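Local coordinates for protein sorbitol dehydrogenase (Gluconobacter oxydans, PDB 5ITG) that probably oxidises D-sorbitol to L-sorbose with an NADP-type cofactor, as a Rossmann-fold oxidoreductase of the mannitol dehydrogenase family, at residues L305-I310 and V383-T388; N335-P340 and L399-F404; R416-G421 and K477-A482; E444-L449 and V469-I474. One frame throughout, in Å; residues are numbered along the deposited sequence.

Interaction 1: L305-I310 and V383-T388; sequences LCFPGI and VFWTET
Phe307 and Trp385 meet as an offset edge-to-face aromatic pair. The edge of the phenyl ring is turned toward the face of the indole. The two ring planes stand at 80°, close to perpendicular. The centre of the Phe307 ring lies 5.7 Å from the centre of the six-membered ring of Trp385. The closest atoms are Phe307 CD2 and Trp385 CH2, 3.8 Å apart. Trp385 CH2 lies in the plane of the Phe307 ring, at its rim. Phe307 CE2 and Trp385 CZ2 also take part, each a little farther from its partner. The two side chains run past each other, and the indole touches with CH2 and CZ2. In Trp385, CG is anti to the carbonyl carbon (chi1 -72°); with chi2 near 0° this places CH2 and CZ2 at the phenyl ring. The indole is also held at its polar corner, where NE1 gives a hydrogen bond to Ala300 O. The contact joins helix 288-312 to helix 377-394 inside the all-helical C-terminal domain. Between these two segments the link is wholly apolar and buried. It rests on dispersion and on ring hydrogens of Phe307 meeting the indole pi face, and no formally charged group takes part.

Interaction 2: N335-P340 and L399-F404; sequences NKDVIP and LSRIAF
Asp337 and Arg401 form a salt bridge with two hydrogen bonds. Arg401 grips side-on, one nitrogen to each carboxylate oxygen. Arg401 NE gives its hydrogen to Asp337 OD2 at 2.7 Å, and Arg401 NH2 gives one to Asp337 OD1 at 2.9 Å. Both bonds are moderately bent, with N-H...O angles of 152°. Each oxygen is met on its syn side, though the donors sit about 30° out of the carboxylate plane. The carboxylate and guanidinium planes are only 15° apart. The Arg401 chain bends at chi3, which turns NE to the carboxylate.

One water adds a second polar link. It donates to Asp337 OD1 at 2.8 Å and accepts from Ile402 N at 3.1 Å. OD1 is thus held by both the guanidinium and the water.

Two van der Waals contacts complete the contact. Lys336 lays CB and CG over one face of the guanidinium, with CB 3.5 Å from Arg401 NH2. Ile402 CG1 comes up to Asp337 CG at 4.2 Å. A leucine in place of Arg401 would probably leave the buried Asp337 carboxylate without its charged mate and would take away the salt-bridge partner of Asp398.

Asp398, just before helix 400-412, takes the NH1 end of Arg401 in a second salt bridge. Arg401 also touches Asn329 and Asn332 of helix 324-338. Ile402 packs on Val389 and Ala392 of helix 377-394. The last part of helix 324-338 is thus fastened to the first turn of helix 400-412, with helix 377-394 alongside.

Interaction 3: R416-G421 and K477-A482; sequences RDEKGG and KGVKAA
Glu418 reaches from the loop after helix 400-412 to the segment that follows helix 461-477, and meets Gly478 and Val479. At CB the chain sets out toward that segment. CG lies anti to the carbonyl carbon, and the chain is extended beyond it (chi2 153°), so the carboxylate is carried across. Glu418 CD comes to 3.5 Å from Val479 N. At the tip the two oxygens do different work. Glu418 OE2 accepts a hydrogen bond from Val479 N at 2.9 Å. The bond is nearly straight, 168° at the hydrogen, but the donor lies 40° above the carboxylate plane. Glu418 OE2 also touches Val479 CG1 at 3.3 Å, and the two side chains cross at about a right angle. Glu418 OE1 lies 3.7 Å from Gly478 CA. A water donates to Glu418 OE1 at 2.6 Å and accepts from Lys480 N at 3.0 Å.

Glu418 lies in a type I beta turn from Asp417 to Gly420. Asp417 OD1 accepts from Lys419 N in an Asx turn, and from Gly421 N on the opposite face of its carboxylate. Gly478 leaves the helix with positive phi; a side chain there would crowd the preceding carbonyl O, and its CB would come 3.1 Å from Glu418 OE1. Val479 packs on Pro308 and Val312 of helix 288-312.

The carboxylate thus serves backbone N-H groups just past a helix end, one directly and one through water. The bond ties a surface turn to the C-terminal tail. A probably charged carboxylate is met here by amides.

Interaction 4: E444-L449 and V469-I474; sequences ESSLKL and VLRKII
Arg471 lays the NH1 end of its guanidinium against Ser446. Arg471 NH1 and Ser446 OG are modelled 2.5 Å apart. That is too short to read with confidence, so the nature of this pair is doubtful. The hydroxyl approaches the guanidinium obliquely. A water makes a clearer link. It accepts from Arg471 NH1 at 3.0 Å and from Ser446 N at 3.0 Å. The water therefore ties the guanidinium to the backbone of the 3-10 segment 445-448. In Ser446, OG sits between the backbone N and the carbonyl carbon (chi1 54°), which points it to the arginine. The strongest partner of Arg471 lies elsewhere, for NE forms a salt bridge with Glu411 of helix 400-412. A methionine in its place would probably leave the Glu411 carboxylate without this positive mate and the bridging water without one of its donors. Leu447 and Glu444 pack on Ile468, about one turn earlier on the helix of Arg471. Ser446 and Leu449 rest on Leu410. The loop before helix 461-477 is thus pressed against that helix and helix 400-412, with Arg471 reaching from helix 461-477 to the 444-449 loop and to helix 400-412.

How the interactions relate
The chain first runs through the Rossmann-type domain, and all four contacts come later, in the C-terminal half. Interaction 1 opens on helix 288-312 and closes on helix 377-394. Interaction 2 opens inside that loop, at the end of helix 324-338, and closes beyond it on helix 400-412, so the two cross. Interaction 3 follows in series and closes a 55-residue loop onto the C-terminal tail. Interaction 4 is nested within it and folds a short loop back on helix 461-477. Phe404 joins interactions 1, 2 and 3, touching Pro308, Val479 and Ala482. Leu470 packs on the backbone of segment 399-404 and on Ala482, joining interaction 4 to interactions 2 and 3.

Interaction 1: L305-I310 and V383-T388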
loop_
_atom_site.group_PDB
_atom_site.type_symbol
_atom_site.label_atom_id
_atom_site.label_comp_id
_atom_site.label_asym_id
_atom_site.label_seq_id
_atom_site.Cartn_x
_atom_site.Cartn_y
_atom_site.Cartn_z
ATOM N N LEU A 305 -0.791 -18.531 5.050
ATOM C CA LEU A 305 -1.830 -19.183 4.266
ATOM C C LEU A 305 -1.258 -19.723 2.952
ATOM O O LEU A 305 -1.465 -20.887 2.590
ATOM C CB LEU A 305 -2.944 -18.186 3.929
ATOM C CG LEU A 305 -4.057 -18.717 3.015
ATOM C CD1 LEU A 305 -4.926 -19.712 3.788
ATOM C CD2 LEU A 305 -4.912 -17.568 2.510
ATOM N N CYS A 306 -0.520 -18.875 2.244
ATOM C CA CYS A 306 -0.002 -19.257 0.936
ATOM C C CYS A 306 1.149 -20.239 0.849
ATOM O O CYS A 306 1.225 -20.981 -0.124
ATOM C CB CYS A 306 0.311 -18.001 0.118
ATOM S SG CYS A 306 -1.184 -17.047 -0.313
ATOM N N PHE A 307 2.042 -20.273 1.835
ATOM C CA PHE A 307 3.137 -21.229 1.756
ATOM C C PHE A 307 2.581 -22.663 1.765
ATOM O O PHE A 307 2.922 -23.473 0.895
ATOM C CB PHE A 307 4.148 -21.025 2.900
ATOM C CG PHE A 307 4.961 -19.747 2.795
ATOM C CD1 PHE A 307 5.205 -19.149 1.559
ATOM C CD2 PHE A 307 5.542 -19.182 3.929
ATOM C CE1 PHE A 307 6.012 -18.013 1.452
ATOM C CE2 PHE A 307 6.357 -18.037 3.830
ATOM C CZ PHE A 307 6.589 -17.457 2.592
ATOM N N PRO A 308 1.725 -23.007 2.744
ATOM C CA PRO A 308 1.211 -24.379 2.707
ATOM C C PRO A 308 0.170 -24.566 1.596
ATOM O O PRO A 308 -0.008 -25.676 1.078
ATOM C CB PRO A 308 0.639 -24.577 4.115
ATOM C CG PRO A 308 0.257 -23.196 4.538
ATOM C CD PRO A 308 1.392 -22.352 4.023
ATOM N N GLY A 309 -0.503 -23.480 1.223
ATOM C CA GLY A 309 -1.496 -23.548 0.163
ATOM C C GLY A 309 -0.891 -23.951 -1.181
ATOM O O GLY A 309 -1.522 -24.661 -1.974
ATOM N N ILE A 310 0.331 -23.490 -1.439
ATOM C CA ILE A 310 1.034 -23.811 -2.676
ATOM C C ILE A 310 1.368 -25.309 -2.674
ATOM O O ILE A 310 1.292 -25.977 -3.709
ATOM C CB ILE A 310 2.344 -22.980 -2.811
ATOM C CG1 ILE A 310 2.004 -21.498 -2.989
ATOM C CG2 ILE A 310 3.170 -23.484 -4.001
ATOM C CD1 ILE A 310 3.212 -20.560 -2.924
ATOM N N VAL A 383 10.561 -9.777 7.428
ATOM C CA VAL A 383 9.761 -8.656 7.908
ATOM C C VAL A 383 8.469 -9.028 8.640
ATOM O O VAL A 383 8.186 -8.486 9.709
ATOM C CB VAL A 383 9.431 -7.684 6.752
ATOM C CG1 VAL A 383 8.608 -6.502 7.274
ATOM C CG2 VAL A 383 10.736 -7.175 6.114
ATOM N N PHE A 384 7.697 -9.963 8.093
ATOM C CA PHE A 384 6.411 -10.321 8.708
ATOM C C PHE A 384 6.414 -11.281 9.893
ATOM O O PHE A 384 5.531 -11.201 10.753
ATOM C CB PHE A 384 5.449 -10.921 7.664
ATOM C CG PHE A 384 5.438 -10.211 6.335
ATOM C CD1 PHE A 384 5.730 -8.857 6.235
ATOM C CD2 PHE A 384 5.069 -10.899 5.186
ATOM C CE1 PHE A 384 5.654 -8.209 5.010
ATOM C CE2 PHE A 384 4.988 -10.256 3.960
ATOM C CZ PHE A 384 5.281 -8.911 3.869
ATOM N N TRP A 385 7.379 -12.198 9.945
ATOM C CA TRP A 385 7.389 -13.208 11.003
ATOM C C TRP A 385 8.383 -13.076 12.160
ATOM O O TRP A 385 8.150 -13.638 13.231
ATOM C CB TRP A 385 7.603 -14.596 10.383
ATOM C CG TRP A 385 6.440 -15.183 9.607
ATOM C CD1 TRP A 385 5.229 -14.607 9.355
ATOM C CD2 TRP A 385 6.397 -16.485 9.009
ATOM N NE1 TRP A 385 4.427 -15.473 8.640
ATOM C CE2 TRP A 385 5.123 -16.632 8.412
ATOM C CE3 TRP A 385 7.314 -17.543 8.923
ATOM C CZ2 TRP A 385 4.741 -17.796 7.737
ATOM C CZ3 TRP A 385 6.936 -18.705 8.254
ATOM C CH2 TRP A 385 5.659 -18.822 7.670
ATOM N N THR A 386 9.474 -12.347 11.961
ATOM C CA THR A 386 10.505 -12.244 12.998
ATOM C C THR A 386 10.050 -11.885 14.416
ATOM O O THR A 386 10.412 -12.572 15.372
ATOM C CB THR A 386 11.626 -11.273 12.558
ATOM O OG1 THR A 386 12.273 -11.805 11.393
ATOM C CG2 THR A 386 12.666 -11.104 13.670
ATOM N N GLU A 387 9.274 -10.821 14.575
ATOM C CA GLU A 387 8.832 -10.443 15.919
ATOM C C GLU A 387 8.048 -11.574 16.599
ATOM O O GLU A 387 8.288 -11.895 17.765
ATOM C CB GLU A 387 7.983 -9.171 15.864
ATOM C CG GLU A 387 7.426 -8.698 17.220
ATOM C CD GLU A 387 8.502 -8.278 18.206
ATOM O OE1 GLU A 387 9.376 -7.469 17.829
ATOM O OE2 GLU A 387 8.463 -8.744 19.368
ATOM N N THR A 388 7.125 -12.190 15.867
ATOM C CA THR A 388 6.328 -13.282 16.430
ATOM C C THR A 388 7.197 -14.460 16.878
ATOM O O THR A 388 6.963 -15.048 17.939
ATOM C CB THR A 388 5.256 -13.740 15.429
ATOM O OG1 THR A 388 4.263 -12.710 15.323
ATOM C CG2 THR A 388 4.590 -15.041 15.885
#

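Interaction 2: N335-P340 and L399-F404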
loop_
_atom_site.group_PDB
_atom_site.type_symbol
_atom_site.label_atom_id
_atom_site.label_comp_id
_atom_site.label_asym_id
_atom_site.label_seq_id
_atom_site.Cartn_x
_atom_site.Cartn_y
_atom_site.Cartn_z
ATOM N N ASN A 335 -4.667 -16.222 16.494
ATOM C CA ASN A 335 -5.193 -16.223 17.869
ATOM C C ASN A 335 -4.202 -16.604 18.957
ATOM O O ASN A 335 -4.138 -15.964 20.009
ATOM C CB ASN A 335 -6.385 -17.173 17.998
ATOM C CG ASN A 335 -7.616 -16.663 17.295
ATOM O OD1 ASN A 335 -7.859 -15.459 17.243
ATOM N ND2 ASN A 335 -8.415 -17.578 16.767
ATOM N N LYS A 336 -3.429 -17.648 18.702
ATOM C CA LYS A 336 -2.495 -18.156 19.700
ATOM C C LYS A 336 -1.065 -17.631 19.689
ATOM O O LYS A 336 -0.420 -17.579 20.740
ATOM C CB LYS A 336 -2.456 -19.681 19.608
ATOM C CG LYS A 336 -3.833 -20.325 19.613
ATOM C CD LYS A 336 -4.621 -19.975 20.868
ATOM C CE LYS A 336 -6.069 -20.447 20.755
ATOM N NZ LYS A 336 -6.914 -19.974 21.900
ATOM N N ASP A 337 -0.561 -17.250 18.519
ATOM C CA ASP A 337 0.819 -16.778 18.421
ATOM C C ASP A 337 1.015 -15.276 18.246
ATOM O O ASP A 337 1.876 -14.680 18.896
ATOM C CB ASP A 337 1.528 -17.511 17.276
ATOM C CG ASP A 337 1.403 -19.018 17.395
ATOM O OD1 ASP A 337 1.796 -19.562 18.446
ATOM O OD2 ASP A 337 0.905 -19.658 16.449
ATOM N N VAL A 338 0.223 -14.660 17.377
ATOM C CA VAL A 338 0.375 -13.235 17.110
ATOM C C VAL A 338 -0.363 -12.308 18.068
ATOM O O VAL A 338 0.260 -11.476 18.722
ATOM C CB VAL A 338 -0.051 -12.896 15.665
ATOM C CG1 VAL A 338 0.232 -11.409 15.356
ATOM C CG2 VAL A 338 0.708 -13.791 14.676
ATOM N N ILE A 339 -1.681 -12.445 18.151
ATOM C CA ILE A 339 -2.472 -11.583 19.026
ATOM C C ILE A 339 -1.951 -11.474 20.467
ATOM O O ILE A 339 -1.914 -10.374 21.035
ATOM C CB ILE A 339 -3.973 -12.017 19.029
ATOM C CG1 ILE A 339 -4.621 -11.611 17.696
ATOM C CG2 ILE A 339 -4.727 -11.343 20.176
ATOM C CD1 ILE A 339 -6.079 -12.042 17.546
ATOM N N PRO A 340 -1.528 -12.595 21.071
ATOM C CA PRO A 340 -1.028 -12.506 22.454
ATOM C C PRO A 340 0.307 -11.767 22.584
ATOM O O PRO A 340 0.694 -11.369 23.679
ATOM C CB PRO A 340 -0.920 -13.973 22.884
ATOM C CG PRO A 340 -1.951 -14.665 21.996
ATOM C CD PRO A 340 -1.716 -13.998 20.672
ATOM N N LEU A 399 5.733 -23.417 20.164
ATOM C CA LEU A 399 6.344 -23.144 18.866
ATOM C C LEU A 399 5.758 -23.958 17.715
ATOM O O LEU A 399 6.140 -23.771 16.556
ATOM C CB LEU A 399 7.851 -23.410 18.959
ATOM C CG LEU A 399 8.602 -22.569 20.000
ATOM C CD1 LEU A 399 10.026 -23.065 20.169
ATOM C CD2 LEU A 399 8.585 -21.123 19.564
ATOM N N SER A 400 4.823 -24.844 18.036
ATOM C CA SER A 400 4.194 -25.715 17.047
ATOM C C SER A 400 3.762 -25.072 15.738
ATOM O O SER A 400 4.205 -25.493 14.674
ATOM C CB SER A 400 2.988 -26.427 17.671
ATOM O OG SER A 400 3.411 -27.277 18.721
ATOM N N ARG A 401 2.896 -24.061 15.807
ATOM C CA ARG A 401 2.405 -23.401 14.596
ATOM C C ARG A 401 3.471 -22.550 13.919
ATOM O O ARG A 401 3.495 -22.427 12.693
ATOM C CB ARG A 401 1.179 -22.543 14.918
ATOM C CG ARG A 401 -0.042 -23.353 15.355
ATOM C CD ARG A 401 -1.051 -22.462 16.064
ATOM N NE ARG A 401 -0.459 -21.850 17.252
ATOM C CZ ARG A 401 -0.325 -22.457 18.428
ATOM N NH1 ARG A 401 -0.752 -23.702 18.590
ATOM N NH2 ARG A 401 0.259 -21.829 19.439
ATOM N N ILE A 402 4.348 -21.958 14.721
ATOM C CA ILE A 402 5.426 -21.142 14.190
ATOM C C ILE A 402 6.358 -22.050 13.384
ATOM O O ILE A 402 6.803 -21.692 12.282
ATOM C CB ILE A 402 6.190 -20.440 15.348
ATOM C CG1 ILE A 402 5.316 -19.307 15.904
ATOM C CG2 ILE A 402 7.539 -19.891 14.860
ATOM C CD1 ILE A 402 5.809 -18.714 17.202
ATOM N N ALA A 403 6.628 -23.234 13.920
ATOM C CA ALA A 403 7.502 -24.187 13.238
ATOM C C ALA A 403 6.844 -24.705 11.965
ATOM O O ALA A 403 7.520 -24.974 10.969
ATOM C CB ALA A 403 7.843 -25.345 14.166
ATOM N N PHE A 404 5.522 -24.846 12.001
ATOM C CA PHE A 404 4.777 -25.316 10.840
ATOM C C PHE A 404 4.910 -24.314 9.691
ATOM O O PHE A 404 5.072 -24.695 8.529
ATOM C CB PHE A 404 3.294 -25.499 11.183
ATOM C CG PHE A 404 2.436 -25.793 9.985
ATOM C CD1 PHE A 404 2.459 -27.050 9.389
ATOM C CD2 PHE A 404 1.676 -24.786 9.396
ATOM C CE1 PHE A 404 1.743 -27.302 8.217
ATOM C CE2 PHE A 404 0.958 -25.023 8.226
ATOM C CZ PHE A 404 0.994 -26.287 7.634
HETATM O O HOH W 1 3.459 -21.697 17.690
#

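Interaction 3: R416-G421 and K477-A482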
loop_
_atom_site.group_PDB
_atom_site.type_symbol
_atom_site.label_atom_id
_atom_site.label_comp_id
_atom_site.label_asym_id
_atom_site.label_seq_id
_atom_site.Cartn_x
_atom_site.Cartn_y
_atom_site.Cartn_z
ATOM N N ARG A 416 7.379 -28.393 -5.766
ATOM C CA ARG A 416 6.387 -29.364 -6.196
ATOM C C ARG A 416 5.206 -29.454 -5.243
ATOM O O ARG A 416 5.382 -29.528 -4.025
ATOM C CB ARG A 416 7.037 -30.736 -6.387
ATOM C CG ARG A 416 7.789 -31.280 -5.192
ATOM C CD ARG A 416 8.622 -32.496 -5.612
ATOM N NE ARG A 416 9.270 -33.178 -4.490
ATOM C CZ ARG A 416 8.620 -33.749 -3.477
ATOM N NH1 ARG A 416 7.293 -33.720 -3.432
ATOM N NH2 ARG A 416 9.298 -34.363 -2.515
ATOM N N ASP A 417 3.998 -29.420 -5.800
ATOM C CA ASP A 417 2.800 -29.506 -4.977
ATOM C C ASP A 417 2.349 -30.954 -4.866
ATOM O O ASP A 417 2.838 -31.828 -5.583
ATOM C CB ASP A 417 1.667 -28.630 -5.535
ATOM C CG ASP A 417 1.206 -29.059 -6.914
ATOM O OD1 ASP A 417 0.998 -30.273 -7.133
ATOM O OD2 ASP A 417 1.031 -28.169 -7.775
ATOM N N GLU A 418 1.410 -31.203 -3.963
ATOM C CA GLU A 418 0.922 -32.549 -3.724
ATOM C C GLU A 418 -0.007 -33.107 -4.795
ATOM O O GLU A 418 -0.549 -34.200 -4.643
ATOM C CB GLU A 418 0.265 -32.591 -2.344
ATOM C CG GLU A 418 1.302 -32.521 -1.230
ATOM C CD GLU A 418 0.772 -31.924 0.055
ATOM O OE1 GLU A 418 -0.380 -32.231 0.431
ATOM O OE2 GLU A 418 1.520 -31.155 0.698
ATOM N N LYS A 419 -0.182 -32.361 -5.879
ATOM C CA LYS A 419 -1.024 -32.822 -6.976
ATOM C C LYS A 419 -0.165 -33.285 -8.148
ATOM O O LYS A 419 -0.675 -33.821 -9.128
ATOM C CB LYS A 419 -1.984 -31.718 -7.428
ATOM C CG LYS A 419 -3.149 -31.500 -6.469
ATOM C CD LYS A 419 -4.273 -30.683 -7.093
ATOM C CE LYS A 419 -3.921 -29.209 -7.229
ATOM N NZ LYS A 419 -2.790 -28.960 -8.166
ATOM N N GLY A 420 1.143 -33.078 -8.041
ATOM C CA GLY A 420 2.040 -33.492 -9.104
ATOM C C GLY A 420 2.547 -32.338 -9.943
ATOM O O GLY A 420 3.419 -32.511 -10.793
ATOM N N GLY A 421 1.997 -31.152 -9.713
ATOM C CA GLY A 421 2.431 -29.997 -10.470
ATOM C C GLY A 421 3.759 -29.477 -9.956
ATOM O O GLY A 421 4.082 -29.616 -8.782
ATOM N N LYS A 477 3.705 -37.501 4.508
ATOM C CA LYS A 477 2.244 -37.559 4.579
ATOM C C LYS A 477 1.484 -36.356 4.002
ATOM O O LYS A 477 0.250 -36.350 4.004
ATOM C CB LYS A 477 1.808 -37.756 6.037
ATOM C CG LYS A 477 2.737 -38.632 6.874
ATOM C CD LYS A 477 2.628 -40.102 6.525
ATOM C CE LYS A 477 1.293 -40.681 6.959
ATOM N NZ LYS A 477 1.208 -42.143 6.668
ATOM N N GLY A 478 2.197 -35.342 3.519
ATOM C CA GLY A 478 1.525 -34.173 2.967
ATOM C C GLY A 478 1.421 -33.055 3.992
ATOM O O GLY A 478 1.410 -33.307 5.192
ATOM N N VAL A 479 1.314 -31.815 3.534
ATOM C CA VAL A 479 1.261 -30.687 4.460
ATOM C C VAL A 479 0.162 -30.700 5.528
ATOM O O VAL A 479 0.427 -30.401 6.685
ATOM C CB VAL A 479 1.211 -29.343 3.698
ATOM C CG1 VAL A 479 -0.074 -29.228 2.898
ATOM C CG2 VAL A 479 1.354 -28.193 4.683
ATOM N N LYS A 480 -1.067 -31.054 5.168
ATOM C CA LYS A 480 -2.128 -31.048 6.169
ATOM C C LYS A 480 -1.849 -31.964 7.351
ATOM O O LYS A 480 -2.271 -31.688 8.473
ATOM C CB LYS A 480 -3.470 -31.403 5.533
ATOM C CG LYS A 480 -3.963 -30.358 4.559
ATOM C CD LYS A 480 -5.370 -30.667 4.092
ATOM C CE LYS A 480 -5.948 -29.503 3.305
ATOM N NZ LYS A 480 -7.376 -29.773 3.004
ATOM N N ALA A 481 -1.120 -33.046 7.103
ATOM C CA ALA A 481 -0.785 -33.992 8.157
ATOM C C ALA A 481 0.130 -33.365 9.214
ATOM O O ALA A 481 0.206 -33.846 10.342
ATOM C CB ALA A 481 -0.112 -35.220 7.553
ATOM N N ALA A 482 0.811 -32.280 8.853
ATOM C CA ALA A 482 1.736 -31.621 9.768
ATOM C C ALA A 482 1.146 -30.442 10.547
ATOM O O ALA A 482 1.817 -29.866 11.404
ATOM C CB ALA A 482 2.980 -31.165 8.997
HETATM O O HOH W 2 -1.744 -32.501 2.604
#

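Interaction 4: E444-L449 and V469-I474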
loop_
_atom_site.group_PDB
_atom_site.type_symbol
_atom_site.label_atom_id
_atom_site.label_comp_id
_atom_site.label_asym_id
_atom_site.label_seq_id
_atom_site.Cartn_x
_atom_site.Cartn_y
_atom_site.Cartn_z
ATOM N N GLU A 444 17.660 -30.444 7.079
ATOM C CA GLU A 444 18.369 -29.517 7.960
ATOM C C GLU A 444 19.072 -28.360 7.261
ATOM O O GLU A 444 19.109 -27.248 7.781
ATOM C CB GLU A 444 19.409 -30.280 8.776
ATOM C CG GLU A 444 18.859 -31.466 9.534
ATOM C CD GLU A 444 19.957 -32.323 10.131
ATOM O OE1 GLU A 444 20.769 -31.789 10.918
ATOM O OE2 GLU A 444 20.007 -33.532 9.811
ATOM N N SER A 445 19.637 -28.628 6.090
ATOM C CA SER A 445 20.374 -27.616 5.347
ATOM C C SER A 445 19.696 -26.266 5.160
ATOM O O SER A 445 20.295 -25.237 5.462
ATOM C CB SER A 445 20.778 -28.161 3.976
ATOM O OG SER A 445 21.650 -29.266 4.117
ATOM N N SER A 446 18.458 -26.259 4.669
ATOM C CA SER A 446 17.769 -24.995 4.423
ATOM C C SER A 446 17.428 -24.169 5.663
ATOM O O SER A 446 16.919 -23.060 5.545
ATOM C CB SER A 446 16.515 -25.211 3.551
ATOM O OG SER A 446 15.648 -26.188 4.087
ATOM N N LEU A 447 17.720 -24.693 6.849
ATOM C CA LEU A 447 17.467 -23.935 8.071
ATOM C C LEU A 447 18.455 -22.771 8.104
ATOM O O LEU A 447 18.248 -21.781 8.804
ATOM C CB LEU A 447 17.652 -24.817 9.307
ATOM C CG LEU A 447 16.524 -25.804 9.627
ATOM C CD1 LEU A 447 16.925 -26.696 10.788
ATOM C CD2 LEU A 447 15.260 -25.035 9.970
ATOM N N LYS A 448 19.528 -22.892 7.325
ATOM C CA LYS A 448 20.542 -21.845 7.260
ATOM C C LYS A 448 20.187 -20.707 6.300
ATOM O O LYS A 448 20.926 -19.727 6.212
ATOM C CB LYS A 448 21.893 -22.449 6.856
ATOM C CG LYS A 448 22.344 -23.595 7.756
ATOM C CD LYS A 448 23.611 -24.263 7.227
ATOM C CE LYS A 448 23.375 -24.950 5.883
ATOM N NZ LYS A 448 24.645 -25.504 5.342
ATOM N N LEU A 449 19.068 -20.821 5.580
ATOM C CA LEU A 449 18.683 -19.756 4.647
ATOM C C LEU A 449 18.569 -18.434 5.403
ATOM O O LEU A 449 18.259 -18.418 6.588
ATOM C CB LEU A 449 17.354 -20.079 3.957
ATOM C CG LEU A 449 17.387 -21.213 2.928
ATOM C CD1 LEU A 449 15.967 -21.570 2.490
ATOM C CD2 LEU A 449 18.237 -20.791 1.734
ATOM N N VAL A 469 11.151 -32.024 12.336
ATOM C CA VAL A 469 10.115 -33.031 12.543
ATOM C C VAL A 469 8.923 -32.808 11.608
ATOM O O VAL A 469 8.405 -33.761 11.014
ATOM C CB VAL A 469 9.625 -33.021 14.018
ATOM C CG1 VAL A 469 8.306 -33.786 14.155
ATOM C CG2 VAL A 469 10.682 -33.657 14.913
ATOM N N LEU A 470 8.502 -31.552 11.461
ATOM C CA LEU A 470 7.361 -31.221 10.608
ATOM C C LEU A 470 7.665 -31.335 9.117
ATOM O O LEU A 470 6.804 -31.755 8.341
ATOM C CB LEU A 470 6.843 -29.809 10.935
ATOM C CG LEU A 470 6.358 -29.647 12.382
ATOM C CD1 LEU A 470 5.913 -28.218 12.639
ATOM C CD2 LEU A 470 5.215 -30.621 12.650
ATOM N N ARG A 471 8.878 -30.961 8.713
ATOM C CA ARG A 471 9.261 -31.064 7.308
ATOM C C ARG A 471 9.182 -32.535 6.921
ATOM O O ARG A 471 8.746 -32.877 5.824
ATOM C CB ARG A 471 10.693 -30.570 7.071
ATOM C CG ARG A 471 10.888 -29.058 7.148
ATOM C CD ARG A 471 12.269 -28.666 6.619
ATOM N NE ARG A 471 12.401 -28.967 5.197
ATOM C CZ ARG A 471 13.507 -28.790 4.476
ATOM N NH1 ARG A 471 14.609 -28.310 5.039
ATOM N NH2 ARG A 471 13.505 -29.091 3.183
ATOM N N LYS A 472 9.613 -33.395 7.834
ATOM C CA LYS A 472 9.594 -34.833 7.589
ATOM C C LYS A 472 8.169 -35.326 7.377
ATOM O O LYS A 472 7.901 -36.094 6.453
ATOM C CB LYS A 472 10.252 -35.571 8.758
ATOM C CG LYS A 472 11.776 -35.543 8.712
ATOM C CD LYS A 472 12.377 -36.055 10.012
ATOM C CE LYS A 472 13.821 -36.510 9.834
ATOM N NZ LYS A 472 14.724 -35.441 9.323
ATOM N N ILE A 473 7.253 -34.872 8.224
ATOM C CA ILE A 473 5.855 -35.265 8.110
ATOM C C ILE A 473 5.257 -34.731 6.808
ATOM O O ILE A 473 4.559 -35.451 6.097
ATOM C CB ILE A 473 5.038 -34.733 9.299
ATOM C CG1 ILE A 473 5.518 -35.405 10.589
ATOM C CG2 ILE A 473 3.545 -34.976 9.060
ATOM C CD1 ILE A 473 4.867 -34.874 11.846
ATOM N N ILE A 474 5.545 -33.468 6.499
ATOM C CA ILE A 474 5.041 -32.842 5.283
ATOM C C ILE A 474 5.481 -33.588 4.031
ATOM O O ILE A 474 4.700 -33.770 3.102
ATOM C CB ILE A 474 5.537 -31.382 5.131
ATOM C CG1 ILE A 474 4.882 -30.484 6.182
ATOM C CG2 ILE A 474 5.230 -30.877 3.727
ATOM C CD1 ILE A 474 5.338 -29.045 6.118
HETATM O O HOH W 3 17.153 -28.759 3.520
#